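Local coordinates for protein 6-carboxyhexanoate--coa ligase (PDB 5FLG) that belongs to the 6-carboxyhexanoate--CoA ligase family, an alpha/beta protein whose chain holds magnesium, phosphoaminophosphonic acid-adenylate ester and pimelic acid, at residues T75-P80 with E253-H258; E103-D108 with A187-L192; A126-I131 with F230-S235; Y200-V205 with Y212-A217. All coordinates share one frame; numbering follows the deposited sequence.

Contact 1. Residues T75-P80 with E253-H258; sequences TIQPLP and EWEEDH
Glu253 N donates to Ile76 O across a gap of 2.8 Å, in a nearly straight bond (166° at the hydrogen). A second link is less secure. Gln77 OE1 lies 3.0 Å from Glu255 N and accepts its hydrogen at a strongly bent angle, but the place of that oxygen in the model is doubtful. The long glutamine side chain, bent at chi2 (-83°), brings CD to within 3.6 Å of Glu255 N.

The first bond continues the pairing of strands 74-76 and 250-252, neighbours in a small parallel sheet that strand 150-151 completes. In a parallel ladder the next donor to Glu253 O would be the nitrogen of residue 78. That residue is a proline with no N-H to give, and its CD instead stands 4.1 Å from Glu253 O. Pro78 thus suits the point where the pairing stops.

Packing takes over from there. Pro78 CD meets Trp254 CB at 3.8 Å, and its CG lies obliquely to the indole ring. Gln77 NE2 comes within 3.7 Å of Trp254 CD1, although the placing of this amide is uncertain as a whole. At the more exposed end, the Thr75 methyl CG2 touches Glu253 CB at 3.5 Å, where a beta-branched residue supplies apolar surface to a glutamate stem. Helix 154-164 closes over the indole: Trp160 meets it edge-to-face, His163 packs against it, and Asn156 OD1 is hydrogen-bonded to Trp254 N.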
# COMPACT_ATOMS: atom_id res chain seq x y z
N THR A 75 -17.58 8.98 17.93
CA THR A 75 -18.43 7.80 17.86
C THR A 75 -19.85 8.26 17.69
O THR A 75 -20.31 9.01 18.50
CB THR A 75 -18.27 6.97 19.16
OG1 THR A 75 -16.94 6.46 19.21
CG2 THR A 75 -19.23 5.85 19.24
N ILE A 76 -20.56 7.66 16.74
CA ILE A 76 -21.95 7.95 16.46
C ILE A 76 -22.77 6.70 16.32
O ILE A 76 -22.23 5.59 16.14
CB ILE A 76 -22.11 8.74 15.15
CG1 ILE A 76 -21.52 7.97 13.99
CG2 ILE A 76 -21.46 10.12 15.25
CD1 ILE A 76 -21.82 8.56 12.64
N GLN A 77 -24.07 6.86 16.47
CA GLN A 77 -25.06 5.85 16.14
C GLN A 77 -25.24 5.67 14.65
O GLN A 77 -24.99 6.58 13.88
CB GLN A 77 -26.43 6.24 16.70
CG GLN A 77 -26.47 6.38 18.20
CD GLN A 77 -26.65 5.05 18.91
OE1 GLN A 77 -25.94 4.78 19.85
NE2 GLN A 77 -27.62 4.23 18.47
N PRO A 78 -25.53 4.42 14.23
CA PRO A 78 -25.93 4.19 12.87
C PRO A 78 -27.27 4.87 12.64
O PRO A 78 -28.05 5.03 13.56
CB PRO A 78 -26.07 2.66 12.77
CG PRO A 78 -26.42 2.25 14.16
CD PRO A 78 -25.68 3.20 15.07
N LEU A 79 -27.51 5.26 11.40
CA LEU A 79 -28.85 5.65 10.99
C LEU A 79 -29.83 4.54 11.31
O LEU A 79 -29.52 3.37 11.14
CB LEU A 79 -28.87 5.93 9.48
CG LEU A 79 -28.02 7.10 9.00
CD1 LEU A 79 -27.90 7.05 7.49
CD2 LEU A 79 -28.58 8.45 9.45
N PRO A 80 -31.06 4.93 11.65
CA PRO A 80 -32.23 4.04 11.56
C PRO A 80 -32.44 3.44 10.18
O PRO A 80 -32.26 4.11 9.16
CB PRO A 80 -33.40 4.93 11.93
CG PRO A 80 -32.92 6.33 11.72
CD PRO A 80 -31.43 6.36 11.80
N GLU A 253 -21.13 3.07 16.86
CA GLU A 253 -21.48 2.25 18.01
C GLU A 253 -22.95 2.39 18.23
O GLU A 253 -23.45 3.48 18.53
CB GLU A 253 -20.73 2.68 19.26
CG GLU A 253 -20.88 1.66 20.38
CD GLU A 253 -20.59 2.22 21.76
OE1 GLU A 253 -19.60 2.98 21.91
OE2 GLU A 253 -21.32 1.83 22.71
N TRP A 254 -23.66 1.29 18.01
CA TRP A 254 -25.08 1.29 18.28
C TRP A 254 -25.34 1.01 19.76
O TRP A 254 -24.70 0.15 20.34
CB TRP A 254 -25.74 0.26 17.44
CG TRP A 254 -27.12 -0.04 17.85
CD1 TRP A 254 -28.21 0.71 17.60
CD2 TRP A 254 -27.57 -1.20 18.54
NE1 TRP A 254 -29.33 0.10 18.10
CE2 TRP A 254 -28.96 -1.10 18.67
CE3 TRP A 254 -26.94 -2.35 19.02
CZ2 TRP A 254 -29.74 -2.10 19.23
CZ3 TRP A 254 -27.71 -3.33 19.61
CH2 TRP A 254 -29.09 -3.18 19.73
N GLU A 255 -26.11 1.87 20.40
CA GLU A 255 -26.43 1.73 21.83
C GLU A 255 -27.69 0.94 22.01
O GLU A 255 -28.79 1.43 21.75
CB GLU A 255 -26.64 3.11 22.47
CG GLU A 255 -25.48 4.06 22.26
CD GLU A 255 -24.50 4.07 23.40
OE1 GLU A 255 -24.94 4.27 24.55
OE2 GLU A 255 -23.28 3.92 23.14
N GLU A 256 -27.53 -0.30 22.44
CA GLU A 256 -28.65 -1.17 22.68
C GLU A 256 -29.48 -0.51 23.75
O GLU A 256 -30.68 -0.56 23.73
CB GLU A 256 -28.14 -2.54 23.14
CG GLU A 256 -29.10 -3.32 24.01
CD GLU A 256 -28.89 -4.82 23.94
OE1 GLU A 256 -28.73 -5.36 22.82
OE2 GLU A 256 -28.89 -5.45 25.00
N ASP A 257 -28.80 0.13 24.67
CA ASP A 257 -29.40 0.69 25.83
C ASP A 257 -30.47 1.69 25.43
O ASP A 257 -31.50 1.70 26.08
CB ASP A 257 -28.35 1.23 26.82
CG ASP A 257 -27.70 0.11 27.63
OD1 ASP A 257 -28.30 -0.97 27.76
OD2 ASP A 257 -26.58 0.30 28.13
N HIS A 258 -30.30 2.45 24.35
CA HIS A 258 -31.29 3.43 23.96
C HIS A 258 -32.48 2.73 23.30
O HIS A 258 -33.07 3.20 22.35
CB HIS A 258 -30.72 4.37 22.91
CG HIS A 258 -29.60 5.22 23.37
ND1 HIS A 258 -29.13 6.28 22.63
CD2 HIS A 258 -28.84 5.17 24.48
CE1 HIS A 258 -28.12 6.84 23.26
NE2 HIS A 258 -27.92 6.18 24.39

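Contact 2. Residues E103-D108 with A187-L192; sequences EGVSRD and AVVAEL
Glu103 and Gly104 pass over Ala190 and Val189, the nearest CA atoms being 7.1 Å apart in both pairs, and no hydrogen bond joins the two backbones. Gly104 ends helix 89-102 in a Schellman motif. Its phi of 127° would press a side chain against the carbonyl oxygen of Glu103, which explains the glycine. The chain then runs through Val105 to Ser106, the N-cap of helix 107-116.

Opposite this link, strand 188-194 carries a classic beta bulge: Val189 and Ala190 both face Phe231 of the neighbouring strand. Their CB atoms both point at the helix connection, giving it two successive apolar groups.

Val105 packs against both. Its CG2 branch, anti to the carbonyl carbon and beside the backbone N, does the touching, 4.0 Å from Val189 CG1 and 4.0 Å from Ala190 CB. A small alanine beside the valine lets the CG2 methyl settle against both. Glu103 contributes its aliphatic stem, CG lying 3.4 Å from Val189 O. Its carboxylate turns to other partners, Met210 N through OE1 and, in a salt bridge, Lys209 through OE2, so the buried group has a partner at each oxygen.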
# COMPACT_ATOMS: atom_id res chain seq x y z
N GLU A 103 -36.98 13.62 0.97
CA GLU A 103 -35.90 14.10 1.83
C GLU A 103 -35.52 15.57 1.59
O GLU A 103 -34.75 16.12 2.34
CB GLU A 103 -34.64 13.24 1.67
CG GLU A 103 -33.55 13.52 2.68
CD GLU A 103 -33.87 13.04 4.09
OE1 GLU A 103 -34.66 12.09 4.24
OE2 GLU A 103 -33.33 13.64 5.06
N GLY A 104 -35.87 16.12 0.43
CA GLY A 104 -35.61 17.53 0.17
C GLY A 104 -34.87 17.83 -1.11
O GLY A 104 -34.63 19.00 -1.44
N VAL A 105 -34.46 16.81 -1.85
CA VAL A 105 -33.87 17.06 -3.15
C VAL A 105 -34.94 17.35 -4.17
O VAL A 105 -35.84 16.54 -4.38
CB VAL A 105 -33.08 15.85 -3.67
CG1 VAL A 105 -32.32 16.25 -4.92
CG2 VAL A 105 -32.13 15.36 -2.60
N SER A 106 -34.82 18.47 -4.87
CA SER A 106 -35.90 18.84 -5.80
C SER A 106 -35.87 17.88 -6.99
O SER A 106 -34.81 17.35 -7.34
CB SER A 106 -35.76 20.30 -6.27
OG SER A 106 -34.87 20.39 -7.37
N ARG A 107 -37.03 17.69 -7.61
CA ARG A 107 -37.25 16.76 -8.70
C ARG A 107 -36.38 17.01 -9.92
O ARG A 107 -35.85 16.06 -10.51
CB ARG A 107 -38.71 16.80 -9.13
CG ARG A 107 -39.14 15.63 -9.99
CD ARG A 107 -40.62 15.72 -10.30
NE ARG A 107 -41.41 15.38 -9.12
CZ ARG A 107 -42.71 15.13 -9.15
NH1 ARG A 107 -43.37 15.20 -10.29
NH2 ARG A 107 -43.35 14.79 -8.03
N ASP A 108 -36.18 18.28 -10.25
CA ASP A 108 -35.37 18.61 -11.40
C ASP A 108 -33.90 18.30 -11.15
O ASP A 108 -33.20 17.83 -12.06
CB ASP A 108 -35.52 20.09 -11.76
CG ASP A 108 -35.16 20.98 -10.61
OD1 ASP A 108 -35.68 20.71 -9.51
OD2 ASP A 108 -34.24 21.81 -10.76
N ALA A 187 -23.58 19.47 5.19
CA ALA A 187 -23.91 19.87 3.80
C ALA A 187 -24.58 18.77 2.95
O ALA A 187 -25.14 19.05 1.88
CB ALA A 187 -22.66 20.39 3.11
N VAL A 188 -24.59 17.53 3.44
CA VAL A 188 -25.18 16.45 2.68
C VAL A 188 -26.65 16.25 2.95
O VAL A 188 -27.06 15.86 4.06
CB VAL A 188 -24.45 15.08 2.93
CG1 VAL A 188 -25.08 13.99 2.08
CG2 VAL A 188 -22.98 15.18 2.63
N VAL A 189 -27.46 16.38 1.91
CA VAL A 189 -28.91 16.26 2.04
C VAL A 189 -29.32 14.80 1.83
O VAL A 189 -30.28 14.33 2.40
CB VAL A 189 -29.59 17.14 0.98
CG1 VAL A 189 -31.09 16.89 0.93
CG2 VAL A 189 -29.31 18.62 1.26
N ALA A 190 -28.65 14.11 0.93
CA ALA A 190 -29.04 12.74 0.63
C ALA A 190 -27.98 12.00 -0.17
O ALA A 190 -27.11 12.61 -0.82
CB ALA A 190 -30.36 12.73 -0.11
N GLU A 191 -28.03 10.66 -0.07
CA GLU A 191 -27.07 9.79 -0.75
C GLU A 191 -27.88 8.74 -1.52
O GLU A 191 -28.94 8.34 -1.09
CB GLU A 191 -26.10 9.12 0.22
CG GLU A 191 -25.28 8.01 -0.45
CD GLU A 191 -24.41 7.16 0.50
OE1 GLU A 191 -24.52 7.27 1.75
OE2 GLU A 191 -23.61 6.33 -0.02
N LEU A 192 -27.48 8.50 -2.76
CA LEU A 192 -28.03 7.44 -3.55
C LEU A 192 -26.92 6.45 -3.88
O LEU A 192 -25.84 6.84 -4.31
CB LEU A 192 -28.60 8.03 -4.82
CG LEU A 192 -29.05 7.07 -5.91
CD1 LEU A 192 -30.29 6.28 -5.52
CD2 LEU A 192 -29.29 7.89 -7.16

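Contact 3. Residues A126-I131 with F230-S235; sequences AVLFDI and FFIDGS. With ANP (phosphoaminophosphonic acid-adenylate ester), chain D.
Phe230 has CG anti to its carbonyl carbon (chi1 -59°), and its ring reaches Ala126, whose CB sits 3.6 Å above the plane, offset toward the rim, in a CH-pi contact. Ile131 takes the less usual rotamer, with CG1 between backbone N and carbonyl carbon (chi1 73°); the chain is extended beyond, and CD1 packs 3.6 Å from Asp233 CB.

Between these ends the backbones form a parallel ladder. Phe230 N binds Val127 O at 2.9 Å, Phe129 N binds Phe230 O, and Ile232 N reaches Phe129 O at 2.7 Å in a nearly linear bond (175°). Ile131 N completes the series on Ile232 O. The register sets Phe129 beside Phe231: their side chains lie side by side, pointing the same way, with CD2 of Phe129 3.9 Å from CE1 of Phe231. On the other face Leu128 CD1 touches Phe230 CD2 at 3.8 Å. Ala126, small and just before the strand, brings its N within 3.4 Å of N3 of phosphoaminophosphonic acid-adenylate ester.

Phe129 and Phe231 pack under helix 107-116, whereas Leu128 and Ile232 meet helix 238-247; strand 188-194 pairs with the far edge of strand 227-232.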
# COMPACT_ATOMS: atom_id res chain seq x y z
N ALA A 126 -17.20 8.54 -4.89
CA ALA A 126 -18.51 9.11 -4.94
C ALA A 126 -18.46 10.40 -5.73
O ALA A 126 -17.42 11.05 -5.82
CB ALA A 126 -19.03 9.41 -3.54
N VAL A 127 -19.59 10.71 -6.35
CA VAL A 127 -19.80 11.96 -7.03
C VAL A 127 -20.51 12.89 -6.09
O VAL A 127 -21.43 12.47 -5.39
CB VAL A 127 -20.67 11.72 -8.27
CG1 VAL A 127 -21.09 13.05 -8.89
CG2 VAL A 127 -19.92 10.84 -9.27
N LEU A 128 -20.15 14.17 -6.13
CA LEU A 128 -20.82 15.19 -5.34
C LEU A 128 -21.63 16.08 -6.26
O LEU A 128 -21.10 16.66 -7.21
CB LEU A 128 -19.78 16.05 -4.60
CG LEU A 128 -19.28 15.64 -3.21
CD1 LEU A 128 -18.80 14.21 -3.17
CD2 LEU A 128 -18.18 16.58 -2.73
N PHE A 129 -22.93 16.19 -5.96
CA PHE A 129 -23.85 16.80 -6.86
C PHE A 129 -24.50 18.00 -6.15
O PHE A 129 -25.21 17.87 -5.15
CB PHE A 129 -24.90 15.77 -7.32
CG PHE A 129 -25.55 16.11 -8.63
CD1 PHE A 129 -24.79 16.19 -9.79
CD2 PHE A 129 -26.89 16.46 -8.69
CE1 PHE A 129 -25.37 16.58 -10.99
CE2 PHE A 129 -27.47 16.85 -9.89
CZ PHE A 129 -26.71 16.92 -11.04
N ASP A 130 -24.28 19.19 -6.68
CA ASP A 130 -24.75 20.41 -6.02
C ASP A 130 -26.21 20.63 -6.33
O ASP A 130 -26.56 20.78 -7.49
CB ASP A 130 -23.94 21.55 -6.56
CG ASP A 130 -24.29 22.89 -5.93
OD1 ASP A 130 -25.36 23.07 -5.30
OD2 ASP A 130 -23.46 23.78 -6.11
N ILE A 131 -27.07 20.73 -5.31
CA ILE A 131 -28.50 20.85 -5.55
C ILE A 131 -28.87 22.31 -5.89
O ILE A 131 -29.97 22.57 -6.29
CB ILE A 131 -29.34 20.44 -4.34
CG1 ILE A 131 -29.26 21.51 -3.24
CG2 ILE A 131 -28.93 19.10 -3.81
CD1 ILE A 131 -30.28 21.32 -2.13
N PHE A 230 -23.70 11.90 -3.74
CA PHE A 230 -24.06 12.66 -2.57
C PHE A 230 -24.66 13.97 -3.05
O PHE A 230 -23.98 14.75 -3.70
CB PHE A 230 -22.82 13.00 -1.71
CG PHE A 230 -22.05 11.80 -1.23
CD1 PHE A 230 -22.65 10.56 -1.12
CD2 PHE A 230 -20.75 11.95 -0.78
CE1 PHE A 230 -21.91 9.46 -0.70
CE2 PHE A 230 -20.03 10.85 -0.31
CZ PHE A 230 -20.62 9.60 -0.29
N PHE A 231 -25.89 14.24 -2.66
CA PHE A 231 -26.55 15.45 -3.03
C PHE A 231 -26.22 16.52 -2.01
O PHE A 231 -26.49 16.35 -0.81
CB PHE A 231 -28.05 15.20 -3.12
CG PHE A 231 -28.45 14.30 -4.26
CD1 PHE A 231 -28.72 14.83 -5.51
CD2 PHE A 231 -28.53 12.92 -4.09
CE1 PHE A 231 -29.09 14.01 -6.56
CE2 PHE A 231 -28.87 12.08 -5.14
CZ PHE A 231 -29.15 12.63 -6.38
N ILE A 232 -25.50 17.54 -2.45
CA ILE A 232 -24.90 18.54 -1.57
C ILE A 232 -25.63 19.90 -1.59
O ILE A 232 -25.96 20.42 -2.66
CB ILE A 232 -23.45 18.84 -1.97
CG1 ILE A 232 -22.65 17.55 -2.00
CG2 ILE A 232 -22.83 19.87 -1.04
CD1 ILE A 232 -22.46 16.89 -0.65
N ASP A 233 -25.87 20.43 -0.40
CA ASP A 233 -26.44 21.75 -0.22
C ASP A 233 -25.53 22.55 0.70
O ASP A 233 -25.66 22.47 1.93
CB ASP A 233 -27.81 21.65 0.42
CG ASP A 233 -28.33 23.02 0.90
OD1 ASP A 233 -27.59 24.02 0.76
OD2 ASP A 233 -29.46 23.08 1.42
N GLY A 234 -24.63 23.33 0.13
CA GLY A 234 -23.67 24.06 0.92
C GLY A 234 -23.11 25.24 0.15
O GLY A 234 -23.00 25.18 -1.08
N SER A 235 -22.78 26.31 0.88
CA SER A 235 -22.17 27.50 0.28
C SER A 235 -20.67 27.33 0.24
O SER A 235 -19.98 28.07 -0.45
CB SER A 235 -22.47 28.76 1.11
OG SER A 235 -23.85 29.02 1.18
PG ANP D . -16.03 -3.58 -2.84
O1G ANP D . -14.84 -4.49 -2.72
O2G ANP D . -17.10 -4.15 -3.73
O3G ANP D . -16.60 -3.07 -1.55
PB ANP D . -16.10 -0.68 -3.49
O1B ANP D . -16.22 -0.39 -2.03
O2B ANP D . -15.32 0.15 -4.43
N3B ANP D . -15.38 -2.24 -3.67
PA ANP D . -18.96 -1.02 -3.33
O1A ANP D . -19.87 -1.91 -4.02
O2A ANP D . -18.67 -1.13 -1.86
O3A ANP D . -17.58 -0.87 -4.14
O5' ANP D . -19.58 0.48 -3.61
C5' ANP D . -20.28 0.76 -4.79
C4' ANP D . -19.80 2.09 -5.36
O4' ANP D . -19.95 3.11 -4.36
C3' ANP D . -18.32 2.06 -5.73
O3' ANP D . -18.13 1.70 -7.10
C2' ANP D . -17.90 3.49 -5.53
O2' ANP D . -18.32 4.25 -6.67
C1' ANP D . -18.75 3.88 -4.35
N9 ANP D . -17.96 3.69 -3.13
C8 ANP D . -17.63 2.51 -2.50
N7 ANP D . -16.96 2.76 -1.35
C5 ANP D . -16.83 4.12 -1.27
C6 ANP D . -16.20 5.09 -0.35
N6 ANP D . -15.53 4.70 0.74
N1 ANP D . -16.31 6.41 -0.62
C2 ANP D . -16.94 6.84 -1.72
N3 ANP D . -17.60 6.05 -2.58
C4 ANP D . -17.47 4.71 -2.45

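Contact 4. Residues Y200-V205 with Y212-A217; sequences YITGYV and YQRITA. With PML (pimelic acid), chain C.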
# COMPACT_ATOMS: atom_id res chain seq x y z
N TYR A 200 -24.90 -8.47 -6.66
CA TYR A 200 -25.62 -7.83 -5.54
C TYR A 200 -26.43 -6.62 -6.00
O TYR A 200 -25.87 -5.65 -6.54
CB TYR A 200 -24.61 -7.41 -4.49
CG TYR A 200 -25.24 -7.15 -3.16
CD1 TYR A 200 -25.58 -8.20 -2.31
CD2 TYR A 200 -25.58 -5.85 -2.77
CE1 TYR A 200 -26.15 -7.97 -1.07
CE2 TYR A 200 -26.23 -5.61 -1.58
CZ TYR A 200 -26.52 -6.66 -0.73
OH TYR A 200 -27.07 -6.40 0.50
N ILE A 201 -27.75 -6.75 -5.90
CA ILE A 201 -28.66 -5.79 -6.54
C ILE A 201 -29.39 -4.86 -5.57
O ILE A 201 -30.13 -3.97 -5.98
CB ILE A 201 -29.69 -6.51 -7.41
CG1 ILE A 201 -30.61 -7.37 -6.55
CG2 ILE A 201 -28.98 -7.38 -8.44
CD1 ILE A 201 -31.85 -7.83 -7.29
N THR A 202 -29.18 -5.08 -4.28
CA THR A 202 -29.69 -4.16 -3.26
C THR A 202 -28.89 -2.90 -3.17
O THR A 202 -27.68 -2.90 -3.39
CB THR A 202 -29.71 -4.81 -1.89
OG1 THR A 202 -30.51 -5.99 -1.94
CG2 THR A 202 -30.28 -3.87 -0.85
N GLY A 203 -29.61 -1.77 -3.07
CA GLY A 203 -28.97 -0.48 -2.86
C GLY A 203 -29.73 0.29 -1.80
O GLY A 203 -30.46 -0.30 -1.00
N TYR A 204 -29.56 1.62 -1.77
CA TYR A 204 -30.20 2.41 -0.76
C TYR A 204 -30.18 3.90 -1.09
O TYR A 204 -29.52 4.33 -2.03
CB TYR A 204 -29.55 2.22 0.62
CG TYR A 204 -28.13 2.80 0.76
CD1 TYR A 204 -27.93 4.13 1.10
CD2 TYR A 204 -27.00 2.00 0.57
CE1 TYR A 204 -26.68 4.65 1.23
CE2 TYR A 204 -25.73 2.50 0.80
CZ TYR A 204 -25.59 3.86 1.05
OH TYR A 204 -24.35 4.41 1.28
N VAL A 205 -31.07 4.60 -0.42
CA VAL A 205 -31.03 6.06 -0.33
C VAL A 205 -30.97 6.37 1.16
O VAL A 205 -31.56 5.65 1.97
CB VAL A 205 -32.32 6.66 -0.92
CG1 VAL A 205 -32.42 8.15 -0.60
CG2 VAL A 205 -32.32 6.49 -2.42
N TYR A 212 -31.64 5.30 6.70
CA TYR A 212 -31.04 4.39 5.69
C TYR A 212 -32.12 3.49 5.12
O TYR A 212 -32.60 2.56 5.78
CB TYR A 212 -29.96 3.54 6.35
CG TYR A 212 -29.17 2.60 5.43
CD1 TYR A 212 -28.04 3.06 4.76
CD2 TYR A 212 -29.34 1.23 5.51
CE1 TYR A 212 -27.20 2.21 4.08
CE2 TYR A 212 -28.53 0.35 4.78
CZ TYR A 212 -27.47 0.85 4.07
OH TYR A 212 -26.67 0.05 3.31
N GLN A 213 -32.55 3.83 3.91
CA GLN A 213 -33.69 3.20 3.29
C GLN A 213 -33.18 2.21 2.27
O GLN A 213 -32.78 2.60 1.18
CB GLN A 213 -34.58 4.24 2.61
CG GLN A 213 -35.28 5.18 3.59
CD GLN A 213 -36.51 4.56 4.22
OE1 GLN A 213 -37.16 3.67 3.65
NE2 GLN A 213 -36.82 4.99 5.43
N ARG A 214 -33.09 0.93 2.65
CA ARG A 214 -32.62 -0.08 1.73
C ARG A 214 -33.68 -0.36 0.69
O ARG A 214 -34.84 -0.47 1.01
CB ARG A 214 -32.32 -1.39 2.50
CG ARG A 214 -31.38 -1.19 3.64
CD ARG A 214 -31.16 -2.47 4.43
NE ARG A 214 -30.43 -3.44 3.65
CZ ARG A 214 -30.83 -4.70 3.46
NH1 ARG A 214 -31.98 -5.11 3.95
NH2 ARG A 214 -30.07 -5.53 2.76
N ILE A 215 -33.26 -0.60 -0.54
CA ILE A 215 -34.15 -0.94 -1.60
C ILE A 215 -33.65 -2.23 -2.28
O ILE A 215 -32.54 -2.28 -2.82
CB ILE A 215 -34.20 0.21 -2.62
CG1 ILE A 215 -34.67 1.51 -1.92
CG2 ILE A 215 -35.11 -0.16 -3.76
CD1 ILE A 215 -34.62 2.75 -2.78
N THR A 216 -34.45 -3.29 -2.22
CA THR A 216 -33.89 -4.64 -2.41
C THR A 216 -33.55 -5.00 -3.86
O THR A 216 -32.74 -5.88 -4.10
CB THR A 216 -34.79 -5.73 -1.85
OG1 THR A 216 -36.08 -5.69 -2.50
CG2 THR A 216 -34.92 -5.59 -0.37
N ALA A 217 -34.07 -4.25 -4.82
CA ALA A 217 -33.62 -4.38 -6.18
C ALA A 217 -33.44 -3.00 -6.79
O ALA A 217 -34.41 -2.26 -6.93
CB ALA A 217 -34.63 -5.18 -7.00
C1 PML C . -27.24 -2.95 1.79
O11 PML C . -27.85 -2.30 2.70
O12 PML C . -27.43 -4.21 1.64
C2 PML C . -26.61 -2.12 0.66
C3 PML C . -25.13 -2.34 0.36
C4 PML C . -24.76 -2.12 -1.11
C5 PML C . -23.58 -1.19 -1.35
C6 PML C . -22.52 -1.74 -2.30
C7 PML C . -21.92 -3.05 -1.80
O71 PML C . -21.35 -3.07 -0.68
O72 PML C . -21.90 -4.05 -2.57
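Tyr204 and Tyr212 cross at about a right angle as side chains, with CE1 of Tyr212 3.3 Å above the centre of the Tyr204 ring. The ring planes are 37° apart, so the pair is oblique. Tyr204 has CG between its backbone N and carbonyl carbon (chi1 69°), and that CG lies 3.5 Å from Tyr212 CE1.

The Tyr212 hydroxyl donates to O11 of pimelic acid at 2.7 Å. In Arg214 the bend at chi3 (68°) places NE, and the guanidinium meets the same carboxylate with its edge: NE donates to O11 at 3.0 Å and NH2 to O12 at 3.2 Å, both nearly straight. Tyr200 adds a very short bond from OH to O12, 2.5 Å, with that oxygen in the plane of its ring. Each carboxylate oxygen thus takes two bonds: Arg214 supplies one to each, and Tyr212 and Tyr200 the second, a grip that probably favours the charged acid.

Beneath, the strands form a beta hairpin. Gly203 and Ile215 make a hydrogen-bonded pair, Gly203 N to Ile215 O being 3.0 Å, and Val205 with Gln213 makes the next. Thr202 prolongs the link beyond the strand, its OG1 donating to Thr216 O at 3.1 Å.

Helix 89-102 packs on the face bearing Val205 and Ile215, while helix 170-184 covers the tyrosines. Strand 81-84 pairs with 212-215 on its other edge, and Tyr204 is joined to strand 188-194 by backbone bonding to Cys193.

In the fold
Contacts 2, 3 and 4 all reach the large mixed sheet, whereas contact 1 belongs to a small parallel one that includes the last strand of the chain. Contacts 2 and 3 are buried neighbours, their centres 8 Å apart, joined where Ala190 and Phe231 pair; contact 2 has apolar packing and no bonds across it, contact 3 a full backbone ladder. Contact 4 combines such a ladder, antiparallel here, with the polar grip on pimelic acid, and meets contact 2 where Val205 packs on Leu192. Contact 1, partly buried and richer in charged residues, has a single secure bond; its 75-80 segment runs on to contact 4, where Pro80 pairs with Tyr212.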